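PDB 3RR6: 2-hydroxyhepta-2,4-diene-1,7-dioate isomerase from Mycobacterium abscessus, which is of unknown function but belongs to the fumarylacetoacetate hydrolase family, and may act as a metal-dependent isomerase or acetylpyruvate hydrolase. Local coordinates for residues V115-E120 / T191-Q196; T170-G175 / V228-T233; T180-A185 / E251-L256; E188-T191 / Q196-Q199. One frame throughout, in Å; residues are numbered along the deposited sequence.

Contact 1 (V115-E120 / T191-Q196)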
loop_
_atom_site.group_PDB
_atom_site.type_symbol
_atom_site.label_atom_id
_atom_site.label_comp_id
_atom_site.label_asym_id
_atom_site.label_seq_id
_atom_site.Cartn_x
_atom_site.Cartn_y
_atom_site.Cartn_z
ATOM N N VAL A 115 -6.704 16.145 -7.807
ATOM C CA VAL A 115 -5.964 14.998 -7.275
ATOM C C VAL A 115 -6.806 14.308 -6.205
ATOM O O VAL A 115 -7.333 14.970 -5.313
ATOM C CB VAL A 115 -4.608 15.432 -6.690
ATOM C CG1 VAL A 115 -3.865 14.224 -6.088
ATOM C CG2 VAL A 115 -3.744 16.082 -7.781
ATOM N N HIS A 116 -6.949 12.985 -6.312
ATOM C CA HIS A 116 -7.798 12.212 -5.403
ATOM C C HIS A 116 -7.023 11.204 -4.573
ATOM O O HIS A 116 -5.997 10.683 -5.020
ATOM C CB HIS A 116 -8.858 11.458 -6.203
ATOM C CG HIS A 116 -9.930 12.334 -6.762
ATOM N ND1 HIS A 116 -11.127 11.832 -7.224
ATOM C CD2 HIS A 116 -9.997 13.677 -6.926
ATOM C CE1 HIS A 116 -11.880 12.830 -7.655
ATOM N NE2 HIS A 116 -11.220 13.959 -7.484
ATOM N N HIS A 117 -7.533 10.935 -3.373
ATOM C CA HIS A 117 -7.053 9.847 -2.522
ATOM C C HIS A 117 -7.722 8.528 -2.888
ATOM O O HIS A 117 -8.898 8.498 -3.260
ATOM C CB HIS A 117 -7.343 10.137 -1.032
ATOM C CG HIS A 117 -8.793 10.397 -0.720
ATOM N ND1 HIS A 117 -9.740 9.396 -0.646
ATOM C CD2 HIS A 117 -9.451 11.551 -0.457
ATOM C CE1 HIS A 117 -10.918 9.926 -0.361
ATOM N NE2 HIS A 117 -10.772 11.233 -0.239
ATOM N N GLU A 118 -6.989 7.436 -2.697
ATOM C CA GLU A 118 -7.507 6.077 -2.903
ATOM C C GLU A 118 -6.849 5.148 -1.885
ATOM O O GLU A 118 -5.749 4.638 -2.106
ATOM C CB GLU A 118 -7.249 5.598 -4.344
ATOM C CG GLU A 118 -7.939 6.482 -5.397
ATOM C CD GLU A 118 -7.839 5.998 -6.825
ATOM O OE1 GLU A 118 -7.316 4.904 -7.070
ATOM O OE2 GLU A 118 -8.289 6.761 -7.719
ATOM N N GLY A 119 -7.507 4.948 -0.745
ATOM C CA GLY A 119 -6.930 4.107 0.305
ATOM C C GLY A 119 -7.000 2.646 -0.078
ATOM O O GLY A 119 -8.029 2.193 -0.565
ATOM N N GLU A 120 -5.907 1.904 0.137
ATOM C CA GLU A 120 -5.821 0.501 -0.309
ATOM C C GLU A 120 -5.026 -0.386 0.639
ATOM O O GLU A 120 -4.071 0.049 1.271
ATOM C CB GLU A 120 -5.184 0.410 -1.707
ATOM C CG GLU A 120 -5.688 1.484 -2.665
ATOM C CD GLU A 120 -5.700 1.125 -4.121
ATOM O OE1 GLU A 120 -5.226 0.041 -4.507
ATOM O OE2 GLU A 120 -6.264 1.932 -4.892
ATOM N N THR A 191 -10.627 5.761 5.031
ATOM C CA THR A 191 -9.823 6.921 4.654
ATOM C C THR A 191 -10.452 8.161 5.253
ATOM O O THR A 191 -11.673 8.339 5.147
ATOM C CB THR A 191 -9.770 7.089 3.135
ATOM O OG1 THR A 191 -9.236 5.899 2.550
ATOM C CG2 THR A 191 -8.905 8.293 2.742
ATOM N N GLU A 192 -9.624 8.992 5.888
ATOM C CA GLU A 192 -10.072 10.258 6.469
ATOM C C GLU A 192 -9.309 11.427 5.861
ATOM O O GLU A 192 -8.115 11.330 5.603
ATOM C CB GLU A 192 -9.893 10.262 7.997
ATOM C CG GLU A 192 -10.691 9.216 8.736
ATOM C CD GLU A 192 -10.516 9.274 10.252
ATOM O OE1 GLU A 192 -9.823 10.193 10.753
ATOM O OE2 GLU A 192 -11.094 8.405 10.946
ATOM N N VAL A 193 -10.009 12.532 5.636
ATOM C CA VAL A 193 -9.380 13.788 5.237
ATOM C C VAL A 193 -9.757 14.811 6.304
ATOM O O VAL A 193 -10.942 15.078 6.531
ATOM C CB VAL A 193 -9.844 14.250 3.852
ATOM C CG1 VAL A 193 -9.276 15.639 3.513
ATOM C CG2 VAL A 193 -9.455 13.231 2.789
ATOM N N ASN A 194 -8.744 15.344 6.979
ATOM C CA ASN A 194 -8.953 16.299 8.080
ATOM C C ASN A 194 -9.944 15.766 9.124
ATOM O O ASN A 194 -10.780 16.509 9.640
ATOM C CB ASN A 194 -9.398 17.650 7.525
ATOM C CG ASN A 194 -8.455 18.185 6.484
ATOM O OD1 ASN A 194 -7.244 17.952 6.555
ATOM N ND2 ASN A 194 -9.001 18.894 5.498
ATOM N N GLY A 195 -9.845 14.464 9.400
ATOM C CA GLY A 195 -10.677 13.796 10.389
ATOM C C GLY A 195 -12.081 13.418 9.951
ATOM O O GLY A 195 -12.847 12.894 10.759
ATOM N N GLN A 196 -12.425 13.695 8.692
ATOM C CA GLN A 196 -13.748 13.396 8.147
ATOM C C GLN A 196 -13.632 12.090 7.348
ATOM O O GLN A 196 -12.738 11.965 6.509
ATOM C CB GLN A 196 -14.197 14.544 7.239
ATOM C CG GLN A 196 -14.319 15.901 7.954
ATOM C CD GLN A 196 -14.443 17.073 6.992
ATOM O OE1 GLN A 196 -14.601 16.890 5.784
ATOM N NE2 GLN A 196 -14.360 18.289 7.526
#
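Thr191 and Val193 both press on the imidazole of His117. The first contact is a CH-pi one. Thr191 CG2 lies over one face of the ring, 4.0 Å from its centroid and 27° off the ring normal. ND1 is the nearest ring atom, 3.7 Å from that methyl. A chi1 of -58° puts the Thr191 methyl opposite the backbone N and over the ring, and turns OG1 to Gly119 CA and Gln199 OE1. The second contact is apolar. Val193 CG2 meets the ring obliquely, 3.7 Å from His117 CD2. The third is a glycine against a hydroxyl: Gly119 CA lies 3.7 Å from Thr191 OG1. Thr191 OG1 and Gly119 N both bond to Gln199 OE1, and His117 NE2 has a weak bond with Arg198 NH1. The contact packs strand 115-125 against the sheet containing strand 188-193 in the fumarylacetoacetate hydrolase domain. The side chains of Glu118 and Glu120 start away from it. In relatives, a Glu-X-Glu pair on this strand supplies metal ligands, consistent with metal binding here. Between the two segments the chemistry is purely van der Waals and CH-pi, so the imidazole rests on methyl groups and is not gripped by bonds from 191-196.

Contact 2 (T170-G175 / V228-T233). With EDO (1,2-ethanediol), chain O.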
loop_
_atom_site.group_PDB
_atom_site.type_symbol
_atom_site.label_atom_id
_atom_site.label_comp_id
_atom_site.label_asym_id
_atom_site.label_seq_id
_atom_site.Cartn_x
_atom_site.Cartn_y
_atom_site.Cartn_z
ATOM N N THR A 170 5.783 11.105 -5.093
ATOM C CA THR A 170 4.957 11.190 -3.870
ATOM C C THR A 170 3.543 10.626 -3.977
ATOM O O THR A 170 2.824 10.614 -2.978
ATOM C CB THR A 170 4.888 12.622 -3.233
ATOM O OG1 THR A 170 3.915 13.440 -3.909
ATOM C CG2 THR A 170 6.241 13.295 -3.221
ATOM N N PHE A 171 3.145 10.124 -5.143
ATOM C CA PHE A 171 1.777 9.603 -5.302
ATOM C C PHE A 171 1.562 8.154 -4.826
ATOM O O PHE A 171 0.497 7.595 -5.060
ATOM C CB PHE A 171 1.285 9.783 -6.747
ATOM C CG PHE A 171 0.746 11.166 -7.054
ATOM C CD1 PHE A 171 1.133 12.298 -6.336
ATOM C CD2 PHE A 171 -0.166 11.321 -8.084
ATOM C CE1 PHE A 171 0.611 13.546 -6.646
ATOM C CE2 PHE A 171 -0.686 12.564 -8.392
ATOM C CZ PHE A 171 -0.296 13.673 -7.679
ATOM N N CYS A 172 2.541 7.568 -4.137
ATOM C CA CYS A 172 2.338 6.263 -3.482
ATOM C C CYS A 172 2.792 6.233 -2.021
ATOM O O CYS A 172 3.759 5.543 -1.675
ATOM C CB CYS A 172 3.019 5.143 -4.277
ATOM S SG CYS A 172 2.337 3.503 -3.858
ATOM N N PRO A 173 2.062 6.940 -1.137
ATOM C CA PRO A 173 2.264 6.677 0.285
ATOM C C PRO A 173 2.156 5.190 0.599
ATOM O O PRO A 173 1.244 4.511 0.107
ATOM C CB PRO A 173 1.127 7.459 0.952
ATOM C CG PRO A 173 0.832 8.576 -0.015
ATOM C CD PRO A 173 1.078 8.013 -1.374
ATOM N N LEU A 174 3.091 4.714 1.418
ATOM C CA LEU A 174 3.170 3.316 1.805
ATOM C C LEU A 174 3.639 3.221 3.256
ATOM O O LEU A 174 4.617 3.865 3.635
ATOM C CB LEU A 174 4.156 2.603 0.880
ATOM C CG LEU A 174 4.126 1.080 0.850
ATOM C CD1 LEU A 174 2.852 0.561 0.184
ATOM C CD2 LEU A 174 5.370 0.556 0.120
ATOM N N GLY A 175 2.963 2.407 4.058
ATOM C CA GLY A 175 3.331 2.253 5.463
ATOM C C GLY A 175 2.135 1.996 6.350
ATOM O O GLY A 175 1.040 1.773 5.848
ATOM N N VAL A 228 5.256 -4.541 -4.506
ATOM C CA VAL A 228 4.006 -4.179 -3.852
ATOM C C VAL A 228 2.865 -4.312 -4.847
ATOM O O VAL A 228 2.995 -3.878 -5.991
ATOM C CB VAL A 228 4.079 -2.748 -3.326
ATOM C CG1 VAL A 228 2.721 -2.272 -2.808
ATOM C CG2 VAL A 228 5.129 -2.640 -2.218
ATOM N N ILE A 229 1.761 -4.921 -4.416
ATOM C CA ILE A 229 0.524 -4.934 -5.197
ATOM C C ILE A 229 -0.582 -4.257 -4.388
ATOM O O ILE A 229 -0.965 -4.730 -3.314
ATOM C CB ILE A 229 0.054 -6.346 -5.592
ATOM C CG1 ILE A 229 1.166 -7.119 -6.297
ATOM C CG2 ILE A 229 -1.190 -6.221 -6.497
ATOM C CD1 ILE A 229 0.843 -8.618 -6.496
ATOM N N LEU A 230 -1.083 -3.133 -4.891
ATOM C CA LEU A 230 -2.211 -2.439 -4.266
ATOM C C LEU A 230 -3.497 -3.101 -4.736
ATOM O O LEU A 230 -3.684 -3.318 -5.930
ATOM C CB LEU A 230 -2.205 -0.958 -4.628
ATOM C CG LEU A 230 -0.944 -0.171 -4.280
ATOM C CD1 LEU A 230 -1.133 1.292 -4.634
ATOM C CD2 LEU A 230 -0.602 -0.319 -2.798
ATOM N N THR A 231 -4.386 -3.414 -3.803
ATOM C CA THR A 231 -5.509 -4.312 -4.101
ATOM C C THR A 231 -6.821 -3.639 -4.522
ATOM O O THR A 231 -7.815 -4.324 -4.725
ATOM C CB THR A 231 -5.784 -5.240 -2.913
ATOM O OG1 THR A 231 -6.098 -4.458 -1.752
ATOM C CG2 THR A 231 -4.563 -6.141 -2.640
ATOM N N GLY A 232 -6.806 -2.320 -4.682
ATOM C CA GLY A 232 -7.981 -1.560 -5.120
ATOM C C GLY A 232 -8.523 -0.674 -4.008
ATOM O O GLY A 232 -7.980 -0.632 -2.908
ATOM N N THR A 233 -9.586 0.070 -4.311
ATOM C CA THR A 233 -10.113 1.056 -3.357
ATOM C C THR A 233 -11.631 1.052 -3.415
ATOM O O THR A 233 -12.201 0.875 -4.485
ATOM C CB THR A 233 -9.525 2.467 -3.639
ATOM O OG1 THR A 233 -9.656 3.293 -2.475
ATOM C CG2 THR A 233 -10.207 3.147 -4.815
HETATM C C1 EDO O . -14.803 0.449 -5.617
HETATM O O1 EDO O . -13.866 -0.503 -6.141
HETATM C C2 EDO O . -15.811 0.830 -6.681
HETATM O O2 EDO O . -15.200 1.665 -7.669
#
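Leu174 meets Val228 across the interior of the chain. From CB the side chain runs to CG, which stands anti to the backbone N (chi1 -164°) and carries the branch toward strand 228-230. There the two methyls divide the valine between them. CD1 meets Val228 CG1 at 4.1 Å. CD2 meets Val228 CG2 at 4.0 Å. The leucine and the valine run antiparallel, each passing alongside the other. Leu174 has two deposited conformers, so this methyl-to-methyl pairing belongs to the one given. The contact lies about 3 Å from the centre of the chain, measured between centres. It faces two strands of the fumarylacetoacetate hydrolase fold toward each other. Strand 172-179 pairs with strands 141-152 and 99-100, and strand 228-230 pairs with strands 67-70 and 115-125. The backbones stay well apart, with 9.4 Å between Leu174 CA and Val228 CA, and side chains bridge the gap. Two residues along on each strand, Cys172 SG packs on Leu230 CD1 at 4.2 Å. Leu230 also rests on Glu120 and Ala122 of strand 115-125. Beyond it the chain becomes polar. Gly232 N bonds to Glu120 OE1, and Thr233 OG1 bonds to Gly119 O.

Contact 3 (T180-A185 / E251-L256). With EDO (1,2-ethanediol), chain C.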
loop_
_atom_site.group_PDB
_atom_site.type_symbol
_atom_site.label_atom_id
_atom_site.label_comp_id
_atom_site.label_asym_id
_atom_site.label_seq_id
_atom_site.Cartn_x
_atom_site.Cartn_y
_atom_site.Cartn_z
ATOM N N THR A 180 3.191 -9.409 9.163
ATOM C CA THR A 180 3.459 -10.690 8.517
ATOM C C THR A 180 2.533 -11.833 8.913
ATOM O O THR A 180 2.546 -12.863 8.243
ATOM C CB THR A 180 4.881 -11.167 8.806
ATOM O OG1 THR A 180 5.001 -11.424 10.216
ATOM C CG2 THR A 180 5.897 -10.145 8.346
ATOM N N ASP A 181 1.753 -11.676 9.982
ATOM C CA ASP A 181 0.891 -12.778 10.457
ATOM C C ASP A 181 -0.611 -12.483 10.320
ATOM O O ASP A 181 -1.438 -13.038 11.052
ATOM C CB ASP A 181 1.265 -13.167 11.901
ATOM C CG ASP A 181 1.195 -11.997 12.889
ATOM O OD1 ASP A 181 1.182 -10.812 12.478
ATOM O OD2 ASP A 181 1.163 -12.275 14.114
ATOM N N LEU A 182 -0.950 -11.660 9.336
ATOM C CA LEU A 182 -2.289 -11.086 9.197
ATOM C C LEU A 182 -3.118 -11.802 8.127
ATOM O O LEU A 182 -2.646 -12.044 7.024
ATOM C CB LEU A 182 -2.154 -9.605 8.836
ATOM C CG LEU A 182 -3.436 -8.782 8.749
ATOM C CD1 LEU A 182 -4.132 -8.756 10.096
ATOM C CD2 LEU A 182 -3.115 -7.362 8.251
ATOM N N ASP A 183 -4.362 -12.135 8.462
ATOM C CA ASP A 183 -5.314 -12.659 7.489
ATOM C C ASP A 183 -6.048 -11.477 6.837
ATOM O O ASP A 183 -6.742 -10.728 7.528
ATOM C CB ASP A 183 -6.310 -13.577 8.196
ATOM C CG ASP A 183 -7.264 -14.272 7.243
ATOM O OD1 ASP A 183 -7.314 -13.927 6.048
ATOM O OD2 ASP A 183 -7.979 -15.190 7.703
ATOM N N PRO A 184 -5.894 -11.294 5.510
ATOM C CA PRO A 184 -6.509 -10.146 4.824
ATOM C C PRO A 184 -7.983 -10.348 4.440
ATOM O O PRO A 184 -8.558 -9.497 3.766
ATOM C CB PRO A 184 -5.659 -10.027 3.552
ATOM C CG PRO A 184 -5.314 -11.449 3.246
ATOM C CD PRO A 184 -5.079 -12.102 4.582
ATOM N N ALA A 185 -8.593 -11.448 4.870
ATOM C CA ALA A 185 -9.920 -11.833 4.372
ATOM C C ALA A 185 -11.053 -10.871 4.757
ATOM O O ALA A 185 -12.002 -10.720 3.987
ATOM C CB ALA A 185 -10.261 -13.253 4.825
ATOM N N GLU A 251 -7.605 -2.186 9.744
ATOM C CA GLU A 251 -7.713 -3.075 10.889
ATOM C C GLU A 251 -6.565 -4.082 10.902
ATOM O O GLU A 251 -6.283 -4.735 9.889
ATOM C CB GLU A 251 -9.064 -3.809 10.816
ATOM C CG GLU A 251 -9.334 -4.753 11.964
ATOM C CD GLU A 251 -10.672 -5.456 11.846
ATOM O OE1 GLU A 251 -11.418 -5.203 10.869
ATOM O OE2 GLU A 251 -10.987 -6.266 12.752
ATOM N N GLY A 252 -5.887 -4.174 12.045
ATOM C CA GLY A 252 -4.782 -5.116 12.217
ATOM C C GLY A 252 -3.437 -4.629 11.720
ATOM O O GLY A 252 -2.425 -5.325 11.890
ATOM N N ILE A 253 -3.407 -3.445 11.109
ATOM C CA ILE A 253 -2.156 -2.864 10.635
ATOM C C ILE A 253 -1.858 -1.559 11.375
ATOM O O ILE A 253 -0.879 -1.474 12.119
ATOM C CB ILE A 253 -2.163 -2.634 9.098
ATOM C CG1 ILE A 253 -2.447 -3.948 8.357
ATOM C CG2 ILE A 253 -0.813 -2.045 8.654
ATOM C CD1 ILE A 253 -2.494 -3.836 6.839
ATOM N N GLY A 254 -2.703 -0.549 11.196
ATOM C CA GLY A 254 -2.442 0.769 11.775
ATOM C C GLY A 254 -2.953 1.872 10.871
ATOM O O GLY A 254 -3.928 1.677 10.150
ATOM N N THR A 255 -2.293 3.026 10.924
ATOM C CA THR A 255 -2.702 4.206 10.162
ATOM C C THR A 255 -1.518 4.771 9.381
ATOM O O THR A 255 -0.417 4.942 9.921
ATOM C CB THR A 255 -3.281 5.301 11.088
ATOM O OG1 THR A 255 -4.445 4.793 11.751
ATOM C CG2 THR A 255 -3.648 6.570 10.294
ATOM N N LEU A 256 -1.766 5.048 8.108
ATOM C CA LEU A 256 -0.836 5.735 7.223
ATOM C C LEU A 256 -1.360 7.144 6.997
ATOM O O LEU A 256 -2.402 7.317 6.379
ATOM C CB LEU A 256 -0.766 4.993 5.883
ATOM C CG LEU A 256 0.025 5.626 4.738
ATOM C CD1 LEU A 256 1.508 5.766 5.096
ATOM C CD2 LEU A 256 -0.160 4.811 3.447
HETATM C C1 EDO C . 0.710 3.712 12.696
HETATM O O1 EDO C . -0.537 3.231 13.185
HETATM C C2 EDO C . 1.211 4.909 13.486
HETATM O O2 EDO C . 2.529 5.241 13.033
#
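Glu251 O is the first atom of its segment to come near Leu182, at 4.4 Å from Leu182 CD2. The carboxylate of Glu251 turns elsewhere. Its OE1 forms a salt bridge with Arg202 and accepts from Glu188 N. Gly252 follows, and its O is 4.2 Å from the same Leu182 methyl. Ile253 makes the main contact. Its CG1 is only 3.5 Å from Leu182 CD2, tighter than usual for two carbons, and its CD1 is 3.8 Å from that methyl. The leucine lies roughly perpendicular to the isoleucine. Leu182 CG is anti to the backbone N (chi1 -175°), which sends the branch across to Ile253. Ile253 is buried, packing also on Tyr144, Ile146, Leu121 and Val179. Ile253 and Gly254 together face Ile250 in a classic beta bulge, from which strand 254-261 begins. Thr255 N then donates to O1 of a bound 1,2-ethanediol at 2.9 Å, probably a molecule of the crystallisation liquor. The other segment lies in the loop between strands 172-179 and 188-193. In it Asp183 OD1 accepts from Ala185 N, 3.0 Å away, forming an Asx turn. Across the segments the touch is apolar and comes from one leucine, chiefly its CD2.

Contact 4 (E188-T191 / Q196-Q199)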
loop_
_atom_site.group_PDB
_atom_site.type_symbol
_atom_site.label_atom_id
_atom_site.label_comp_id
_atom_site.label_asym_id
_atom_site.label_seq_id
_atom_site.Cartn_x
_atom_site.Cartn_y
_atom_site.Cartn_z
ATOM N N GLU A 188 -11.397 -4.055 8.210
ATOM C CA GLU A 188 -11.896 -2.707 7.900
ATOM C C GLU A 188 -10.804 -1.847 7.292
ATOM O O GLU A 188 -9.648 -1.873 7.742
ATOM C CB GLU A 188 -12.456 -1.982 9.132
ATOM C CG GLU A 188 -13.162 -0.670 8.743
ATOM C CD GLU A 188 -13.575 0.207 9.913
ATOM O OE1 GLU A 188 -14.743 0.115 10.311
ATOM O OE2 GLU A 188 -12.743 1.018 10.390
ATOM N N ILE A 189 -11.180 -1.081 6.271
ATOM C CA ILE A 189 -10.310 -0.082 5.666
ATOM C C ILE A 189 -11.068 1.238 5.652
ATOM O O ILE A 189 -12.245 1.273 5.286
ATOM C CB ILE A 189 -9.851 -0.505 4.236
ATOM C CG1 ILE A 189 -9.008 0.595 3.589
ATOM C CG2 ILE A 189 -11.041 -0.873 3.337
ATOM C CD1 ILE A 189 -8.256 0.114 2.365
ATOM N N ARG A 190 -10.417 2.318 6.080
ATOM C CA ARG A 190 -11.083 3.617 6.053
ATOM C C ARG A 190 -10.121 4.743 5.719
ATOM O O ARG A 190 -8.935 4.682 6.059
ATOM C CB ARG A 190 -11.837 3.871 7.363
ATOM C CG ARG A 190 -11.069 4.534 8.445
ATOM C CD ARG A 190 -12.002 5.026 9.556
ATOM N NE ARG A 190 -11.192 5.573 10.629
ATOM C CZ ARG A 190 -10.599 4.854 11.579
ATOM N NH1 ARG A 190 -10.741 3.536 11.639
ATOM N NH2 ARG A 190 -9.873 5.471 12.496
ATOM N N THR A 191 -10.627 5.761 5.031
ATOM C CA THR A 191 -9.823 6.921 4.654
ATOM C C THR A 191 -10.452 8.161 5.253
ATOM O O THR A 191 -11.673 8.339 5.147
ATOM C CB THR A 191 -9.770 7.089 3.135
ATOM O OG1 THR A 191 -9.236 5.899 2.550
ATOM C CG2 THR A 191 -8.905 8.293 2.742
ATOM N N GLN A 196 -12.425 13.695 8.692
ATOM C CA GLN A 196 -13.748 13.396 8.147
ATOM C C GLN A 196 -13.632 12.090 7.348
ATOM O O GLN A 196 -12.738 11.965 6.509
ATOM C CB GLN A 196 -14.197 14.544 7.239
ATOM C CG GLN A 196 -14.319 15.901 7.954
ATOM C CD GLN A 196 -14.443 17.073 6.992
ATOM O OE1 GLN A 196 -14.601 16.890 5.784
ATOM N NE2 GLN A 196 -14.360 18.289 7.526
ATOM N N VAL A 197 -14.514 11.127 7.611
ATOM C CA VAL A 197 -14.430 9.817 6.946
ATOM C C VAL A 197 -14.987 9.897 5.522
ATOM O O VAL A 197 -16.182 10.188 5.321
ATOM C CB VAL A 197 -15.149 8.708 7.747
ATOM C CG1 VAL A 197 -15.077 7.370 6.994
ATOM C CG2 VAL A 197 -14.544 8.569 9.160
ATOM N N ARG A 198 -14.106 9.634 4.557
ATOM C CA ARG A 198 -14.425 9.686 3.127
ATOM C C ARG A 198 -14.703 8.300 2.567
ATOM O O ARG A 198 -15.580 8.136 1.723
ATOM C CB ARG A 198 -13.254 10.288 2.344
ATOM C CG ARG A 198 -12.996 11.754 2.605
ATOM C CD ARG A 198 -13.901 12.643 1.774
ATOM N NE ARG A 198 -13.495 14.034 1.890
ATOM C CZ ARG A 198 -12.616 14.624 1.081
ATOM N NH1 ARG A 198 -12.059 13.953 0.065
ATOM N NH2 ARG A 198 -12.307 15.890 1.290
ATOM N N GLN A 199 -13.908 7.313 2.993
ATOM C CA GLN A 199 -14.080 5.928 2.551
ATOM C C GLN A 199 -14.148 5.035 3.770
ATOM O O GLN A 199 -13.420 5.253 4.730
ATOM C CB GLN A 199 -12.883 5.461 1.707
ATOM C CG GLN A 199 -12.571 6.332 0.494
ATOM C CD GLN A 199 -11.424 5.783 -0.333
ATOM O OE1 GLN A 199 -10.240 6.082 -0.079
ATOM N NE2 GLN A 199 -11.761 4.984 -1.341
#
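Thr191 and Gln199 form an antiparallel hydrogen-bonded pair, although the two short strand segments run at 117° to each other. They belong to the beta hairpin of strands 188-193 and 196-202, which turns through a type I' turn from Val193 to Gln196. A classic beta bulge distorts the pairing, because Arg198 and Gln199 both face Thr191. Thr191 O therefore takes two donors, Arg198 N at 2.8 Å and, more distantly, Gln199 N at 3.3 Å. In return Thr191 N donates to Gln199 O at 2.9 Å. Gln199 O is also approached by Arg190 CA at 3.1 Å in a CA-H...O contact. Among the side chains, Val197 CG2 lies loosely by the aliphatic part of Arg190, 4.4 Å from its CD. The guanidinium of Arg190 is met at its edge, in plane, by Glu188 OE2. This is a salt bridge whose NH1 to OE2 hydrogen bond, 3.5 Å, is weak. Its NE pairs with Glu192. Thr191 and Gln199 extend together from the same face of the hairpin. Gln199 NE2 bonds to Thr233 OG1, which fixes the amide from its other end. Gln199 OE1 receives the hydroxyl of Thr191 OG1 at 2.8 Å, the donor standing 40° out of the carbonyl plane.

How the contacts relate
Contact 2 is the central core, where two apolar pairs meet between well-separated strands. Contact 1 is also buried but lies farther out, and adds an aromatic ring to the methyl packing. Contacts 3 and 4 are only partly buried. Contact 3 rests on one leucine against an isoleucine, whereas contact 4 is the one built on backbone hydrogen bonds across its segments. Contacts 1 and 4 share Thr191 and Gln196 and both use strand 188-193. The side-chain amide of Gln199 links contacts 1, 2 and 4. Contact 3 joins contact 4 through Glu251 N and Glu188 O, and packs Leu256 on residues 173-175 of contact 2.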